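Local coordinates for protein Crov588 (Cafeteriavirus, PDB 6NYR) that is of unknown function but is built from leucine-rich FNIP repeats that curve round into a nearly closed circular solenoid, at residues Leu99-Ile112 against Pro118-Gln132. Numbering follows the deposited sequence.
Sequences LLKLKLGDVFNQEI and PGGLTHLTFGEEFNQ
P118 opens a type I turn through L121 and lays CG near CB of L99. Beyond it, CD1 of L121 comes within 3.4 Å of the carbonyl carbon of L100 and also meets CD2 of L99. The O of L100 accepts three bonds, from N and OG1 of T122 and from N of H123. OG1 of T122 comes from above the carbonyl plane, 46° out of it, and itself receives ND1 of H123 in the plane of the imidazole. Strands 101-103 and 123-125 then run parallel in register. The extended chain of K101 lies over one face of the H123 ring, with CE 3.6 Å from its centroid, a CH-pi contact. L102 and L124 lie alongside each other on their shared face; just past the strand, CD1 of F126 meets CD1 of L104 at 3.7 Å and the ring edge takes CD1 of I112.

Past the strands, two side-chain oxygens stitch the coils together. OD1 of D106 receives N of E128 at 2.8 Å and NZ of K103 from opposite faces of the carboxylate; the lysine, bent at chi4 (-62°), also reaches O of L104. F130 then packs beside F108. OD1 of N109 is likewise held from opposite faces, by N of N131 and by NE2 of Q132 at 3.1 Å. N131 repeats this role one coil on, its OD1 accepting from N153 and Q154. This recalls the canonical leucine-rich-repeat asparagine, but from the FNQ segment. L92 of helix 89-93 packs on L104, F108 and I112, and the paired strands lie between strands 78-80 and 145-147.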
loop_
_atom_site.group_PDB
_atom_site.type_symbol
_atom_site.label_atom_id
_atom_site.label_comp_id
_atom_site.label_asym_id
_atom_site.label_seq_id
_atom_site.Cartn_x
_atom_site.Cartn_y
_atom_site.Cartn_z
ATOM N N LEU A 99 -18.203 -13.479 -26.446
ATOM C CA LEU A 99 -17.025 -12.854 -25.862
ATOM C C LEU A 99 -17.071 -11.343 -26.033
ATOM O O LEU A 99 -17.331 -10.832 -27.127
ATOM C CB LEU A 99 -15.751 -13.412 -26.488
ATOM C CG LEU A 99 -14.523 -13.295 -25.581
ATOM C CD1 LEU A 99 -14.645 -14.257 -24.397
ATOM C CD2 LEU A 99 -13.236 -13.546 -26.343
ATOM N N LEU A 100 -16.801 -10.630 -24.942
ATOM C CA LEU A 100 -16.736 -9.177 -24.941
ATOM C C LEU A 100 -15.339 -8.631 -24.694
ATOM O O LEU A 100 -15.005 -7.562 -25.210
ATOM C CB LEU A 100 -17.667 -8.617 -23.860
ATOM C CG LEU A 100 -19.151 -8.929 -24.024
ATOM C CD1 LEU A 100 -19.915 -8.541 -22.774
ATOM C CD2 LEU A 100 -19.701 -8.198 -25.237
ATOM N N LYS A 101 -14.517 -9.342 -23.927
ATOM C CA LYS A 101 -13.212 -8.859 -23.502
ATOM C C LYS A 101 -12.188 -9.960 -23.720
ATOM O O LYS A 101 -12.407 -11.108 -23.321
ATOM C CB LYS A 101 -13.255 -8.430 -22.038
ATOM C CG LYS A 101 -14.342 -7.411 -21.746
ATOM C CD LYS A 101 -14.057 -6.656 -20.462
ATOM C CE LYS A 101 -15.133 -5.623 -20.181
ATOM N NZ LYS A 101 -14.821 -4.846 -18.951
ATOM N N LEU A 102 -11.075 -9.605 -24.352
ATOM C CA LEU A 102 -10.095 -10.597 -24.761
ATOM C C LEU A 102 -8.698 -10.012 -24.693
ATOM O O LEU A 102 -8.450 -8.929 -25.231
ATOM C CB LEU A 102 -10.384 -11.079 -26.187
ATOM C CG LEU A 102 -9.316 -11.898 -26.912
ATOM C CD1 LEU A 102 -9.127 -13.260 -26.281
ATOM C CD2 LEU A 102 -9.690 -12.018 -28.396
ATOM N N LYS A 103 -7.797 -10.734 -24.037
ATOM C CA LYS A 103 -6.366 -10.517 -24.190
ATOM C C LYS A 103 -5.767 -11.757 -24.846
ATOM O O LYS A 103 -5.896 -12.868 -24.318
ATOM C CB LYS A 103 -5.659 -10.242 -22.865
ATOM C CG LYS A 103 -4.163 -10.005 -23.075
ATOM C CD LYS A 103 -3.386 -9.932 -21.774
ATOM C CE LYS A 103 -1.881 -9.916 -22.039
ATOM N NZ LYS A 103 -1.402 -11.157 -22.723
ATOM N N LEU A 104 -5.127 -11.564 -25.994
ATOM C CA LEU A 104 -4.483 -12.656 -26.704
ATOM C C LEU A 104 -3.209 -13.094 -25.985
ATOM O O LEU A 104 -2.596 -12.336 -25.227
ATOM C CB LEU A 104 -4.142 -12.225 -28.128
ATOM C CG LEU A 104 -5.337 -11.843 -29.000
ATOM C CD1 LEU A 104 -4.883 -11.165 -30.281
ATOM C CD2 LEU A 104 -6.173 -13.077 -29.303
ATOM N N GLY A 105 -2.827 -14.348 -26.219
ATOM C CA GLY A 105 -1.551 -14.826 -25.720
ATOM C C GLY A 105 -0.390 -14.045 -26.307
ATOM O O GLY A 105 -0.483 -13.464 -27.390
ATOM N N ASP A 106 0.722 -14.033 -25.575
ATOM C CA ASP A 106 1.861 -13.211 -25.960
ATOM C C ASP A 106 2.688 -13.815 -27.085
ATOM O O ASP A 106 3.467 -13.089 -27.711
ATOM C CB ASP A 106 2.753 -12.963 -24.741
ATOM C CG ASP A 106 2.084 -12.081 -23.702
ATOM O OD1 ASP A 106 1.297 -11.190 -24.088
ATOM O OD2 ASP A 106 2.338 -12.284 -22.497
ATOM N N VAL A 107 2.548 -15.112 -27.357
ATOM C CA VAL A 107 3.267 -15.688 -28.486
ATOM C C VAL A 107 2.603 -15.316 -29.812
ATOM O O VAL A 107 3.291 -15.152 -30.826
ATOM C CB VAL A 107 3.369 -17.215 -28.357
ATOM C CG1 VAL A 107 4.046 -17.814 -29.589
ATOM C CG2 VAL A 107 4.117 -17.605 -27.093
ATOM N N PHE A 108 1.280 -15.175 -29.825
ATOM C CA PHE A 108 0.560 -14.996 -31.075
ATOM C C PHE A 108 1.153 -13.852 -31.883
ATOM O O PHE A 108 1.352 -12.747 -31.375
ATOM C CB PHE A 108 -0.914 -14.721 -30.800
ATOM C CG PHE A 108 -1.731 -14.560 -32.044
ATOM C CD1 PHE A 108 -2.013 -15.655 -32.842
ATOM C CD2 PHE A 108 -2.216 -13.322 -32.422
ATOM C CE1 PHE A 108 -2.768 -15.524 -33.985
ATOM C CE2 PHE A 108 -2.971 -13.182 -33.568
ATOM C CZ PHE A 108 -3.247 -14.284 -34.353
ATOM N N ASN A 109 1.411 -14.120 -33.157
ATOM C CA ASN A 109 2.026 -13.132 -34.030
ATOM C C ASN A 109 1.753 -13.492 -35.484
ATOM O O ASN A 109 2.687 -13.660 -36.274
ATOM C CB ASN A 109 3.528 -13.049 -33.759
ATOM C CG ASN A 109 4.178 -11.902 -34.493
ATOM O OD1 ASN A 109 3.505 -10.957 -34.904
ATOM N ND2 ASN A 109 5.485 -11.981 -34.673
ATOM N N GLN A 110 0.476 -13.609 -35.837
ATOM C CA GLN A 110 0.051 -13.880 -37.202
ATOM C C GLN A 110 -0.980 -12.840 -37.611
ATOM O O GLN A 110 -1.728 -12.324 -36.776
ATOM C CB GLN A 110 -0.553 -15.273 -37.356
ATOM C CG GLN A 110 0.393 -16.413 -37.077
ATOM C CD GLN A 110 -0.343 -17.732 -36.941
ATOM O OE1 GLN A 110 -0.990 -18.202 -37.877
ATOM N NE2 GLN A 110 -0.257 -18.329 -35.759
ATOM N N GLU A 111 -1.026 -12.546 -38.904
ATOM C CA GLU A 111 -1.925 -11.515 -39.407
ATOM C C GLU A 111 -3.372 -11.949 -39.210
ATOM O O GLU A 111 -3.785 -13.006 -39.698
ATOM C CB GLU A 111 -1.622 -11.241 -40.877
ATOM C CG GLU A 111 -2.437 -10.123 -41.479
ATOM C CD GLU A 111 -1.830 -9.601 -42.769
ATOM O OE1 GLU A 111 -0.615 -9.803 -42.984
ATOM O OE2 GLU A 111 -2.564 -8.972 -43.562
ATOM N N ILE A 112 -4.131 -11.147 -38.470
ATOM C CA ILE A 112 -5.564 -11.369 -38.295
ATOM C C ILE A 112 -6.290 -10.678 -39.443
ATOM O O ILE A 112 -6.132 -9.470 -39.648
ATOM C CB ILE A 112 -6.062 -10.842 -36.942
ATOM C CG1 ILE A 112 -5.406 -11.604 -35.793
ATOM C CG2 ILE A 112 -7.588 -10.932 -36.868
ATOM C CD1 ILE A 112 -5.729 -11.036 -34.426
ATOM N N PRO A 118 -14.129 -12.130 -32.541
ATOM C CA PRO A 118 -15.569 -12.074 -32.244
ATOM C C PRO A 118 -16.165 -10.710 -32.558
ATOM O O PRO A 118 -15.620 -9.670 -32.183
ATOM C CB PRO A 118 -15.632 -12.394 -30.747
ATOM C CG PRO A 118 -14.419 -13.256 -30.501
ATOM C CD PRO A 118 -13.349 -12.738 -31.443
ATOM N N GLY A 119 -17.308 -10.723 -33.246
ATOM C CA GLY A 119 -17.885 -9.486 -33.740
ATOM C C GLY A 119 -18.379 -8.555 -32.654
ATOM O O GLY A 119 -18.308 -7.330 -32.803
ATOM N N GLY A 120 -18.875 -9.107 -31.554
ATOM C CA GLY A 120 -19.397 -8.301 -30.474
ATOM C C GLY A 120 -18.383 -7.832 -29.463
ATOM O O GLY A 120 -18.747 -7.162 -28.492
ATOM N N LEU A 121 -17.111 -8.148 -29.683
ATOM C CA LEU A 121 -16.061 -7.814 -28.731
ATOM C C LEU A 121 -15.990 -6.315 -28.482
ATOM O O LEU A 121 -16.135 -5.503 -29.399
ATOM C CB LEU A 121 -14.722 -8.315 -29.265
ATOM C CG LEU A 121 -13.575 -8.544 -28.286
ATOM C CD1 LEU A 121 -13.799 -9.828 -27.519
ATOM C CD2 LEU A 121 -12.261 -8.586 -29.052
ATOM N N THR A 122 -15.742 -5.953 -27.225
ATOM C CA THR A 122 -15.595 -4.560 -26.833
ATOM C C THR A 122 -14.209 -4.216 -26.305
ATOM O O THR A 122 -13.801 -3.055 -26.392
ATOM C CB THR A 122 -16.621 -4.195 -25.747
ATOM O OG1 THR A 122 -16.606 -5.192 -24.716
ATOM C CG2 THR A 122 -18.019 -4.098 -26.331
ATOM N N HIS A 123 -13.478 -5.189 -25.764
ATOM C CA HIS A 123 -12.175 -4.958 -25.155
ATOM C C HIS A 123 -11.176 -5.929 -25.757
ATOM O O HIS A 123 -11.319 -7.145 -25.595
ATOM C CB HIS A 123 -12.244 -5.128 -23.630
ATOM C CG HIS A 123 -12.981 -4.027 -22.929
ATOM N ND1 HIS A 123 -14.309 -3.744 -23.168
ATOM C CD2 HIS A 123 -12.575 -3.146 -21.983
ATOM C CE1 HIS A 123 -14.688 -2.734 -22.407
ATOM N NE2 HIS A 123 -13.654 -2.353 -21.677
ATOM N N LEU A 124 -10.181 -5.395 -26.461
ATOM C CA LEU A 124 -9.139 -6.196 -27.090
ATOM C C LEU A 124 -7.771 -5.724 -26.621
ATOM O O LEU A 124 -7.486 -4.522 -26.634
ATOM C CB LEU A 124 -9.226 -6.118 -28.616
ATOM C CG LEU A 124 -8.104 -6.831 -29.373
ATOM C CD1 LEU A 124 -8.046 -8.300 -28.986
ATOM C CD2 LEU A 124 -8.282 -6.676 -30.879
ATOM N N THR A 125 -6.936 -6.668 -26.203
ATOM C CA THR A 125 -5.557 -6.403 -25.820
ATOM C C THR A 125 -4.657 -7.402 -26.534
ATOM O O THR A 125 -4.860 -8.615 -26.417
ATOM C CB THR A 125 -5.370 -6.505 -24.301
ATOM O OG1 THR A 125 -6.126 -5.469 -23.658
ATOM C CG2 THR A 125 -3.898 -6.374 -23.931
ATOM N N PHE A 126 -3.672 -6.893 -27.272
ATOM C CA PHE A 126 -2.753 -7.759 -27.995
ATOM C C PHE A 126 -1.627 -8.245 -27.086
ATOM O O PHE A 126 -1.247 -7.583 -26.116
ATOM C CB PHE A 126 -2.152 -7.036 -29.204
ATOM C CG PHE A 126 -3.067 -6.976 -30.398
ATOM C CD1 PHE A 126 -3.202 -8.066 -31.243
ATOM C CD2 PHE A 126 -3.784 -5.826 -30.678
ATOM C CE1 PHE A 126 -4.040 -8.013 -32.339
ATOM C CE2 PHE A 126 -4.626 -5.766 -31.772
ATOM C CZ PHE A 126 -4.754 -6.861 -32.604
ATOM N N GLY A 127 -1.096 -9.418 -27.418
ATOM C CA GLY A 127 0.013 -9.984 -26.680
ATOM C C GLY A 127 1.323 -9.272 -26.952
ATOM O O GLY A 127 1.445 -8.422 -27.834
ATOM N N GLU A 128 2.332 -9.648 -26.162
ATOM C CA GLU A 128 3.625 -8.979 -26.231
ATOM C C GLU A 128 4.197 -9.003 -27.643
ATOM O O GLU A 128 4.643 -7.976 -28.164
ATOM C CB GLU A 128 4.601 -9.640 -25.252
ATOM C CG GLU A 128 5.906 -8.879 -25.055
ATOM C CD GLU A 128 6.891 -9.605 -24.147
ATOM O OE1 GLU A 128 6.513 -9.958 -23.009
ATOM O OE2 GLU A 128 8.045 -9.822 -24.579
ATOM N N GLU A 129 4.189 -10.170 -28.284
ATOM C CA GLU A 129 4.939 -10.350 -29.520
ATOM C C GLU A 129 4.155 -9.993 -30.774
ATOM O O GLU A 129 4.750 -9.950 -31.859
ATOM C CB GLU A 129 5.441 -11.796 -29.626
ATOM C CG GLU A 129 6.347 -12.222 -28.478
ATOM C CD GLU A 129 7.594 -11.356 -28.369
ATOM O OE1 GLU A 129 8.185 -11.034 -29.424
ATOM O OE2 GLU A 129 7.972 -10.988 -27.236
ATOM N N PHE A 130 2.858 -9.713 -30.664
ATOM C CA PHE A 130 2.084 -9.402 -31.856
ATOM C C PHE A 130 2.635 -8.158 -32.539
ATOM O O PHE A 130 2.804 -7.109 -31.910
ATOM C CB PHE A 130 0.614 -9.189 -31.516
ATOM C CG PHE A 130 -0.220 -8.784 -32.701
ATOM C CD1 PHE A 130 -0.747 -9.741 -33.548
ATOM C CD2 PHE A 130 -0.468 -7.449 -32.972
ATOM C CE1 PHE A 130 -1.510 -9.378 -34.641
ATOM C CE2 PHE A 130 -1.231 -7.078 -34.065
ATOM C CZ PHE A 130 -1.755 -8.044 -34.901
ATOM N N ASN A 131 2.882 -8.271 -33.842
ATOM C CA ASN A 131 3.403 -7.165 -34.631
ATOM C C ASN A 131 3.084 -7.412 -36.102
ATOM O O ASN A 131 3.991 -7.484 -36.937
ATOM C CB ASN A 131 4.909 -7.011 -34.429
ATOM C CG ASN A 131 5.454 -5.771 -35.106
ATOM O OD1 ASN A 131 4.705 -4.842 -35.412
ATOM N ND2 ASN A 131 6.751 -5.756 -35.364
ATOM N N GLN A 132 1.797 -7.561 -36.412
ATOM C CA GLN A 132 1.322 -7.808 -37.764
ATOM C C GLN A 132 0.371 -6.695 -38.191
ATOM O O GLN A 132 -0.249 -6.020 -37.361
ATOM C CB GLN A 132 0.612 -9.164 -37.869
ATOM C CG GLN A 132 1.501 -10.347 -37.558
ATOM C CD GLN A 132 2.688 -10.440 -38.495
ATOM O OE1 GLN A 132 2.573 -10.172 -39.697
ATOM N NE2 GLN A 132 3.841 -10.808 -37.951
HETATM O O HOH W 1 1.328 -8.181 -41.139
#